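Local coordinates for 3-alpha-hydroxysteroid dehydrogenase (PDB 2DKN), which catalyses the NAD-dependent oxidation of the 3-alpha-hydroxyl group of steroids, and the reverse reduction, as a short-chain dehydrogenase with a Rossmann fold, at residues Ile29-Ile38 / Ala51-Cys59. Sequence-based numbering, arbitrary orientation.
With NAI (1,4-dihydronicotinamide adenine dinucleotide), chain C.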
# COMPACT_ATOMS: atom_id res chain seq x y z
N ILE A 29 4.39 5.87 -23.22
CA ILE A 29 3.37 6.32 -24.14
C ILE A 29 2.35 7.13 -23.34
O ILE A 29 1.64 6.58 -22.51
CB ILE A 29 2.67 5.13 -24.82
CG1 ILE A 29 3.69 4.31 -25.66
CG2 ILE A 29 1.51 5.62 -25.67
CD1 ILE A 29 3.21 2.92 -26.00
N GLY A 30 2.30 8.44 -23.56
CA GLY A 30 1.42 9.28 -22.74
C GLY A 30 0.06 9.48 -23.39
O GLY A 30 -0.01 9.67 -24.60
N ILE A 31 -1.01 9.42 -22.59
CA ILE A 31 -2.36 9.68 -23.09
C ILE A 31 -2.98 10.76 -22.20
O ILE A 31 -2.96 10.66 -20.97
CB ILE A 31 -3.27 8.41 -22.99
CG1 ILE A 31 -2.63 7.20 -23.71
CG2 ILE A 31 -4.70 8.71 -23.52
CD1 ILE A 31 -1.86 6.29 -22.77
N ASP A 32 -3.49 11.83 -22.81
CA ASP A 32 -4.13 12.88 -22.03
C ASP A 32 -5.08 13.63 -22.97
O ASP A 32 -5.15 13.30 -24.14
CB ASP A 32 -3.08 13.81 -21.45
CG ASP A 32 -3.52 14.45 -20.14
OD1 ASP A 32 -2.94 14.13 -19.08
OD2 ASP A 32 -4.46 15.29 -20.17
N ARG A 33 -5.78 14.63 -22.44
CA ARG A 33 -6.68 15.46 -23.28
C ARG A 33 -5.91 16.20 -24.35
O ARG A 33 -6.41 16.44 -25.45
CB ARG A 33 -7.45 16.47 -22.42
CG ARG A 33 -8.52 15.82 -21.53
CD ARG A 33 -9.17 16.87 -20.63
NE ARG A 33 -8.23 17.41 -19.65
CZ ARG A 33 -8.42 18.54 -18.97
NH1 ARG A 33 -7.51 18.94 -18.07
NH2 ARG A 33 -9.50 19.29 -19.21
N GLY A 34 -4.69 16.59 -24.00
CA GLY A 34 -3.81 17.32 -24.88
C GLY A 34 -2.41 17.21 -24.32
O GLY A 34 -2.21 16.64 -23.21
N GLN A 35 -1.43 17.75 -25.06
CA GLN A 35 -0.03 17.76 -24.63
C GLN A 35 0.45 16.36 -24.27
O GLN A 35 1.01 16.14 -23.18
CB GLN A 35 0.15 18.68 -23.42
CG GLN A 35 -0.04 20.18 -23.73
CD GLN A 35 0.14 21.06 -22.50
OE1 GLN A 35 0.84 22.08 -22.54
NE2 GLN A 35 -0.47 20.66 -21.39
N ALA A 36 0.20 15.41 -25.16
CA ALA A 36 0.59 14.01 -24.91
C ALA A 36 0.80 13.34 -26.25
O ALA A 36 0.35 13.85 -27.26
CB ALA A 36 -0.51 13.27 -24.10
N ASP A 37 1.49 12.20 -26.24
CA ASP A 37 1.65 11.37 -27.43
C ASP A 37 0.30 11.08 -28.06
O ASP A 37 0.15 11.14 -29.28
CB ASP A 37 2.30 10.03 -27.09
CG ASP A 37 3.68 10.19 -26.51
OD1 ASP A 37 4.00 9.44 -25.56
OD2 ASP A 37 4.43 11.08 -26.99
N ILE A 38 -0.68 10.75 -27.23
CA ILE A 38 -2.00 10.38 -27.68
C ILE A 38 -3.00 11.31 -27.01
O ILE A 38 -3.06 11.37 -25.78
CB ILE A 38 -2.32 8.92 -27.30
CG1 ILE A 38 -1.39 7.95 -28.05
CG2 ILE A 38 -3.79 8.55 -27.60
CD1 ILE A 38 -1.48 6.56 -27.45
N ALA A 51 -8.07 6.13 -27.83
CA ALA A 51 -6.90 5.93 -26.96
C ALA A 51 -6.37 4.49 -27.05
O ALA A 51 -5.16 4.29 -27.24
CB ALA A 51 -7.25 6.29 -25.52
N VAL A 52 -7.25 3.50 -26.91
CA VAL A 52 -6.85 2.09 -26.94
C VAL A 52 -6.18 1.76 -28.28
O VAL A 52 -5.06 1.19 -28.32
CB VAL A 52 -8.03 1.15 -26.64
CG1 VAL A 52 -7.67 -0.32 -26.95
CG2 VAL A 52 -8.47 1.31 -25.16
N ALA A 53 -6.84 2.11 -29.38
CA ALA A 53 -6.30 1.83 -30.73
C ALA A 53 -4.94 2.49 -30.92
O ALA A 53 -4.00 1.88 -31.46
CB ALA A 53 -7.28 2.26 -31.83
N ALA A 54 -4.83 3.73 -30.46
CA ALA A 54 -3.58 4.48 -30.57
C ALA A 54 -2.45 3.88 -29.72
O ALA A 54 -1.29 3.80 -30.16
CB ALA A 54 -3.79 5.93 -30.20
N VAL A 55 -2.77 3.46 -28.51
CA VAL A 55 -1.77 2.78 -27.69
C VAL A 55 -1.31 1.50 -28.38
O VAL A 55 -0.11 1.25 -28.47
CB VAL A 55 -2.28 2.46 -26.25
CG1 VAL A 55 -1.29 1.54 -25.54
CG2 VAL A 55 -2.51 3.78 -25.45
N LEU A 56 -2.25 0.67 -28.85
CA LEU A 56 -1.89 -0.59 -29.52
C LEU A 56 -0.96 -0.34 -30.71
O LEU A 56 0.02 -1.06 -30.90
CB LEU A 56 -3.13 -1.34 -29.98
CG LEU A 56 -4.00 -1.90 -28.84
CD1 LEU A 56 -5.33 -2.48 -29.36
CD2 LEU A 56 -3.22 -2.94 -28.05
N ASP A 57 -1.27 0.68 -31.49
CA ASP A 57 -0.43 1.01 -32.63
C ASP A 57 0.98 1.37 -32.15
O ASP A 57 1.97 0.88 -32.68
CB ASP A 57 -1.03 2.17 -33.43
CG ASP A 57 -0.14 2.59 -34.59
OD1 ASP A 57 0.17 1.72 -35.42
OD2 ASP A 57 0.26 3.77 -34.64
N ARG A 58 1.06 2.22 -31.13
CA ARG A 58 2.37 2.70 -30.67
C ARG A 58 3.25 1.62 -30.04
O ARG A 58 4.49 1.69 -30.12
CB ARG A 58 2.23 3.92 -29.75
CG ARG A 58 1.86 5.17 -30.53
CD ARG A 58 1.75 6.43 -29.70
NE ARG A 58 2.03 7.63 -30.51
CZ ARG A 58 1.19 8.20 -31.37
NH1 ARG A 58 -0.04 7.71 -31.59
NH2 ARG A 58 1.59 9.28 -32.04
N CYS A 59 2.64 0.61 -29.42
CA CYS A 59 3.42 -0.43 -28.76
C CYS A 59 3.48 -1.73 -29.55
O CYS A 59 4.04 -2.74 -29.08
CB CYS A 59 2.87 -0.68 -27.33
SG CYS A 59 1.30 -1.55 -27.27
PA NAI C . -3.89 16.50 -12.46
O1A NAI C . -5.10 17.25 -12.81
O2A NAI C . -2.63 17.26 -12.29
O5B NAI C . -3.63 15.36 -13.56
C5B NAI C . -4.68 14.58 -14.05
C4B NAI C . -4.47 14.45 -15.56
O4B NAI C . -5.55 13.66 -16.01
C3B NAI C . -4.52 15.79 -16.29
O3B NAI C . -3.46 15.92 -17.21
C2B NAI C . -5.83 15.66 -17.05
O2B NAI C . -5.87 16.38 -18.26
C1B NAI C . -5.98 14.15 -17.24
N9A NAI C . -7.40 13.92 -17.52
C8A NAI C . -8.49 14.30 -16.77
N7A NAI C . -9.60 13.96 -17.46
C5A NAI C . -9.24 13.39 -18.64
C6A NAI C . -9.96 12.88 -19.73
N6A NAI C . -11.29 13.01 -19.86
N1A NAI C . -9.25 12.35 -20.80
C2A NAI C . -7.87 12.34 -20.81
N3A NAI C . -7.16 12.84 -19.74
C4A NAI C . -7.85 13.37 -18.68
O3 NAI C . -4.30 15.68 -11.14
PN NAI C . -3.42 14.60 -10.32
O1N NAI C . -2.14 14.29 -10.97
O2N NAI C . -3.40 15.08 -8.93
O5D NAI C . -4.41 13.34 -10.41
C5D NAI C . -3.97 12.09 -10.93
C4D NAI C . -4.85 11.03 -10.30
O4D NAI C . -4.61 11.03 -8.89
C3D NAI C . -6.35 11.29 -10.47
O3D NAI C . -6.97 10.03 -10.72
C2D NAI C . -6.78 11.76 -9.09
O2D NAI C . -8.11 11.41 -8.83
C1D NAI C . -5.83 10.98 -8.19
N1N NAI C . -5.69 11.57 -6.83
C2N NAI C . -5.19 12.84 -6.69
C3N NAI C . -5.05 13.38 -5.42
C7N NAI C . -4.45 14.76 -5.26
O7N NAI C . -4.49 15.28 -3.97
N7N NAI C . -3.89 15.42 -6.29
C4N NAI C . -5.42 12.64 -4.29
C5N NAI C . -5.89 11.32 -4.45
C6N NAI C . -6.02 10.81 -5.74
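Arg58 lays its guanidinium across the chain at Asp37, with Asp37 O 3.6 Å from Arg58 NH2 and over one face of the group rather than at its edge. Its chain, extended from CG to NE, slides past Ile38 in the opposite direction. No hydrogen bond joins 29-38 to 51-59; most of the remaining contact is between apolar side chains. Ile38 CD1 reaches the helix backbone, 3.5 Å from Val55 N, and also touches Ala54 CB. Val55 CG1 is anti to the backbone N (chi1 170°), which turns CG2 to the strand side, where it touches both Ile38 CD1 and Ile31 CD1, the latter at 3.7 Å. Ile29 CD1 rests on Cys59 CB and Arg58 CB. Asp37 OD1 accepts a nearly straight bond from Gly30 N (2.8 Å), tying the returning loop to the strand. At the strand end, Asp32 OD1 and OD2 each take a ribose hydroxyl of NADH, O3B and O2B, both at 2.6 Å. Arg33 NE and NH1 also grip O2B. An alanine in place of Asp32 would probably leave both hydroxyls without this acceptor and weaken the hold on the adenosine ribose. Strand 29-32 and helix 51-59 run nearly antiparallel (167°). The helix belongs to the Rossmann-fold crossover from strand 38-39 to 65-68, and Asp32, ending the second strand, is consistent with NAD preference, as in related short-chain dehydrogenases.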